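Local coordinates for protein serine hydrolase CCSP0084 (Cycloclasticus sp. P1, PDB 4I3F) that probably hydrolyses carbon-carbon or ester bonds as a serine hydrolase of the alpha/beta hydrolase fold, related to meta-cleavage product hydrolases of aromatic degradation, at residues Val146-Val151 with His279-Glu284. Sequence-based numbering, arbitrary orientation.
Sequences VLMGPV and HWVQIE
M148, the last residue of strand 142-148, faces V281 at the start of helix 281-284 with their CA atoms 7.2 Å apart, and the backbones draw closer at G149 and H279, where the CA atoms lie 6.4 Å from each other. The M148 side chain carries most of the contact. With CG anti to the backbone N (chi1 -164°) it extends to the short helix, and a bend at chi3 (74°) brings CE against the turn that leads into it. SD rests on V281, 3.7 Å from its CB, as the two side chains slide past each other in opposite directions. Q282 crosses the thioether at about a right angle: its OE1 approaches M148 CE at 3.1 Å and M148 SD at 3.3 Å. This buried OE1 has no hydrogen-bonding partner in the model, whereas NE2 of the same amide is held by the backbone carbonyl of N62. CE also lies 3.5 Å from H279 O. Cutting M148 back to an alanine is likely to open a gap beside V281 and leave the Q282 amide and the inverse gamma turn centred on W280 without their apolar neighbour. Past the strand end, G149 turns with positive phi, which by itself favours glycine, and directs its carbonyl at the H279 ring, O lying in the ring plane at the edge, 3.2 Å from CE1. The imidazole is further fixed by a hydrogen bond between ND1 and D251, and it touches S125 of the probable GxSxG nucleophile elbow. Such a histidine, placed after the last strand between an aspartate and the elbow serine, is consistent with the catalytic triad of alpha/beta hydrolases.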
ATOM      1  N   VAL A 146       9.509  -4.833  -1.461  1.00  8.32           N
ATOM      2  CA  VAL A 146       9.628  -4.025  -0.253  1.00  9.65           C
ATOM      3  C   VAL A 146       8.244  -3.868   0.350  1.00 12.02           C
ATOM      4  O   VAL A 146       7.311  -3.439  -0.334  1.00 10.79           O
ATOM      5  CB  VAL A 146      10.202  -2.635  -0.559  1.00  8.06           C
ATOM      6  CG1 VAL A 146      10.089  -1.724   0.684  1.00 11.80           C
ATOM      7  CG2 VAL A 146      11.655  -2.747  -0.995  1.00 11.60           C
ATOM      8  N   LEU A 147       8.101  -4.226   1.625  1.00  7.91           N
ATOM      9  CA  LEU A 147       6.849  -3.986   2.341  1.00  9.25           C
ATOM     10  C   LEU A 147       7.049  -2.826   3.309  1.00  9.75           C
ATOM     11  O   LEU A 147       8.166  -2.596   3.801  1.00  9.95           O
ATOM     12  CB  LEU A 147       6.405  -5.234   3.110  1.00  8.77           C
ATOM     13  CG  LEU A 147       6.300  -6.528   2.300  1.00 12.67           C
ATOM     14  CD1 LEU A 147       5.818  -7.693   3.186  1.00 10.52           C
ATOM     15  CD2 LEU A 147       5.399  -6.347   1.068  1.00 10.17           C
ATOM     16  N   MET A 148       5.976  -2.083   3.564  1.00  7.11           N
ATOM     17  CA  MET A 148       6.018  -0.957   4.490  1.00  8.13           C
ATOM     18  C   MET A 148       4.779  -1.042   5.359  1.00 10.17           C
ATOM     19  O   MET A 148       3.664  -0.781   4.892  1.00 11.04           O
ATOM     20  CB  MET A 148       6.028   0.373   3.734  1.00 11.50           C
ATOM     21  CG  MET A 148       6.454   1.551   4.587  1.00 15.14           C
ATOM     22  SD  MET A 148       5.906   3.135   3.890  1.00 22.64           S
ATOM     23  CE  MET A 148       4.155   3.080   4.259  1.00 23.75           C
ATOM     24  N   GLY A 149       4.970  -1.432   6.613  1.00 11.22           N
ATOM     25  CA  GLY A 149       3.862  -1.612   7.542  1.00  8.89           C
ATOM     26  C   GLY A 149       2.753  -2.466   6.969  1.00 11.83           C
ATOM     27  O   GLY A 149       1.591  -2.061   6.972  1.00 12.36           O
ATOM     28  N   PRO A 150       3.098  -3.663   6.482  1.00 10.96           N
ATOM     29  CA  PRO A 150       2.127  -4.472   5.753  1.00  8.38           C
ATOM     30  C   PRO A 150       1.100  -5.177   6.642  1.00  9.84           C
ATOM     31  O   PRO A 150       1.405  -5.554   7.773  1.00 12.81           O
ATOM     32  CB  PRO A 150       3.013  -5.527   5.071  1.00  9.33           C
ATOM     33  CG  PRO A 150       4.124  -5.742   6.050  1.00 11.24           C
ATOM     34  CD  PRO A 150       4.394  -4.357   6.635  1.00 12.37           C
ATOM     35  N   VAL A 151      -0.111  -5.359   6.117  1.00 12.72           N
ATOM     36  CA  VAL A 151      -1.023  -6.347   6.693  1.00 12.60           C
ATOM     37  C   VAL A 151      -0.585  -7.705   6.160  1.00 15.12           C
ATOM     38  O   VAL A 151       0.249  -7.769   5.258  1.00 12.86           O
ATOM     39  CB  VAL A 151      -2.507  -6.055   6.368  1.00 13.00           C
ATOM     40  CG1 VAL A 151      -2.932  -4.734   7.000  1.00 17.40           C
ATOM     41  CG2 VAL A 151      -2.764  -6.024   4.860  1.00 13.41           C
ATOM     42  N   HIS A 279       3.024   5.225  10.861  1.00  8.98           N
ATOM     43  CA  HIS A 279       2.713   4.290   9.780  1.00  9.74           C
ATOM     44  C   HIS A 279       3.209   4.709   8.392  1.00 12.14           C
ATOM     45  O   HIS A 279       3.717   3.875   7.636  1.00 16.71           O
ATOM     46  CB  HIS A 279       1.214   4.001   9.706  1.00 10.67           C
ATOM     47  CG  HIS A 279       0.878   2.978   8.669  1.00  8.54           C
ATOM     48  ND1 HIS A 279       1.294   1.666   8.767  1.00 10.00           N
ATOM     49  CD2 HIS A 279       0.239   3.086   7.479  1.00 15.91           C
ATOM     50  CE1 HIS A 279       0.889   1.001   7.698  1.00 16.85           C
ATOM     51  NE2 HIS A 279       0.253   1.842   6.898  1.00 18.24           N
ATOM     52  N   TRP A 280       3.043   5.983   8.048  1.00 14.18           N
ATOM     53  CA  TRP A 280       3.517   6.490   6.755  1.00 11.84           C
ATOM     54  C   TRP A 280       5.018   6.750   6.777  1.00 13.69           C
ATOM     55  O   TRP A 280       5.441   7.912   6.772  1.00 13.29           O
ATOM     56  CB  TRP A 280       2.801   7.792   6.394  1.00 13.16           C
ATOM     57  CG  TRP A 280       1.392   7.609   5.911  1.00 15.19           C
ATOM     58  CD1 TRP A 280       0.809   6.444   5.492  1.00 23.10           C
ATOM     59  CD2 TRP A 280       0.388   8.624   5.799  1.00 19.25           C
ATOM     60  NE1 TRP A 280      -0.496   6.678   5.129  1.00 24.12           N
ATOM     61  CE2 TRP A 280      -0.780   8.007   5.309  1.00 20.27           C
ATOM     62  CE3 TRP A 280       0.362   9.996   6.067  1.00 17.93           C
ATOM     63  CZ2 TRP A 280      -1.962   8.718   5.078  1.00 24.57           C
ATOM     64  CZ3 TRP A 280      -0.814  10.701   5.837  1.00 23.94           C
ATOM     65  CH2 TRP A 280      -1.958  10.059   5.351  1.00 22.36           C
ATOM     66  N   VAL A 281       5.805   5.675   6.796  1.00 14.06           N
ATOM     67  CA  VAL A 281       7.268   5.760   6.843  1.00 12.20           C
ATOM     68  C   VAL A 281       7.794   6.585   5.675  1.00 10.88           C
ATOM     69  O   VAL A 281       8.746   7.353   5.828  1.00  9.07           O
ATOM     70  CB  VAL A 281       7.918   4.351   6.782  1.00 11.10           C
ATOM     71  CG1 VAL A 281       9.427   4.456   6.833  1.00 12.97           C
ATOM     72  CG2 VAL A 281       7.422   3.465   7.928  1.00 13.34           C
ATOM     73  N   GLN A 282       7.153   6.437   4.516  1.00  9.52           N
ATOM     74  CA  GLN A 282       7.609   7.085   3.291  1.00 10.91           C
ATOM     75  C   GLN A 282       7.380   8.595   3.274  1.00 11.12           C
ATOM     76  O   GLN A 282       7.988   9.307   2.471  1.00 12.25           O
ATOM     77  CB  GLN A 282       6.965   6.422   2.061  1.00 11.48           C
ATOM     78  CG  GLN A 282       5.624   7.007   1.607  1.00 11.65           C
ATOM     79  CD  GLN A 282       4.427   6.625   2.482  1.00 11.97           C
ATOM     80  OE1 GLN A 282       4.572   6.126   3.600  1.00 14.61           O
ATOM     81  NE2 GLN A 282       3.229   6.872   1.960  1.00 15.74           N
ATOM     82  N   ILE A 283       6.500   9.082   4.153  1.00 10.46           N
ATOM     83  CA  ILE A 283       6.270  10.513   4.296  1.00 10.33           C
ATOM     84  C   ILE A 283       7.073  11.062   5.472  1.00 14.40           C
ATOM     85  O   ILE A 283       7.643  12.146   5.384  1.00 17.68           O
ATOM     86  CB  ILE A 283       4.773  10.842   4.542  1.00 14.07           C
ATOM     87  CG1 ILE A 283       3.879  10.200   3.484  1.00 17.90           C
ATOM     88  CG2 ILE A 283       4.552  12.363   4.591  1.00 15.36           C
ATOM     89  CD1 ILE A 283       4.156  10.666   2.090  1.00 18.05           C
ATOM     90  N   GLU A 284       7.116  10.318   6.575  1.00  9.23           N
ATOM     91  CA  GLU A 284       7.814  10.799   7.770  1.00 10.28           C
ATOM     92  C   GLU A 284       9.314  10.860   7.531  1.00 12.12           C
ATOM     93  O   GLU A 284       9.967  11.842   7.884  1.00 14.65           O
ATOM     94  CB  GLU A 284       7.522   9.889   8.967  1.00 13.72           C
ATOM     95  CG  GLU A 284       8.042  10.411  10.308  1.00 17.56           C
ATOM     96  CD  GLU A 284       6.929  10.547  11.337  1.00 14.71           C
ATOM     97  OE1 GLU A 284       5.984   9.732  11.289  1.00 15.09           O
ATOM     98  OE2 GLU A 284       7.003  11.459  12.180  1.00 15.49           O
TER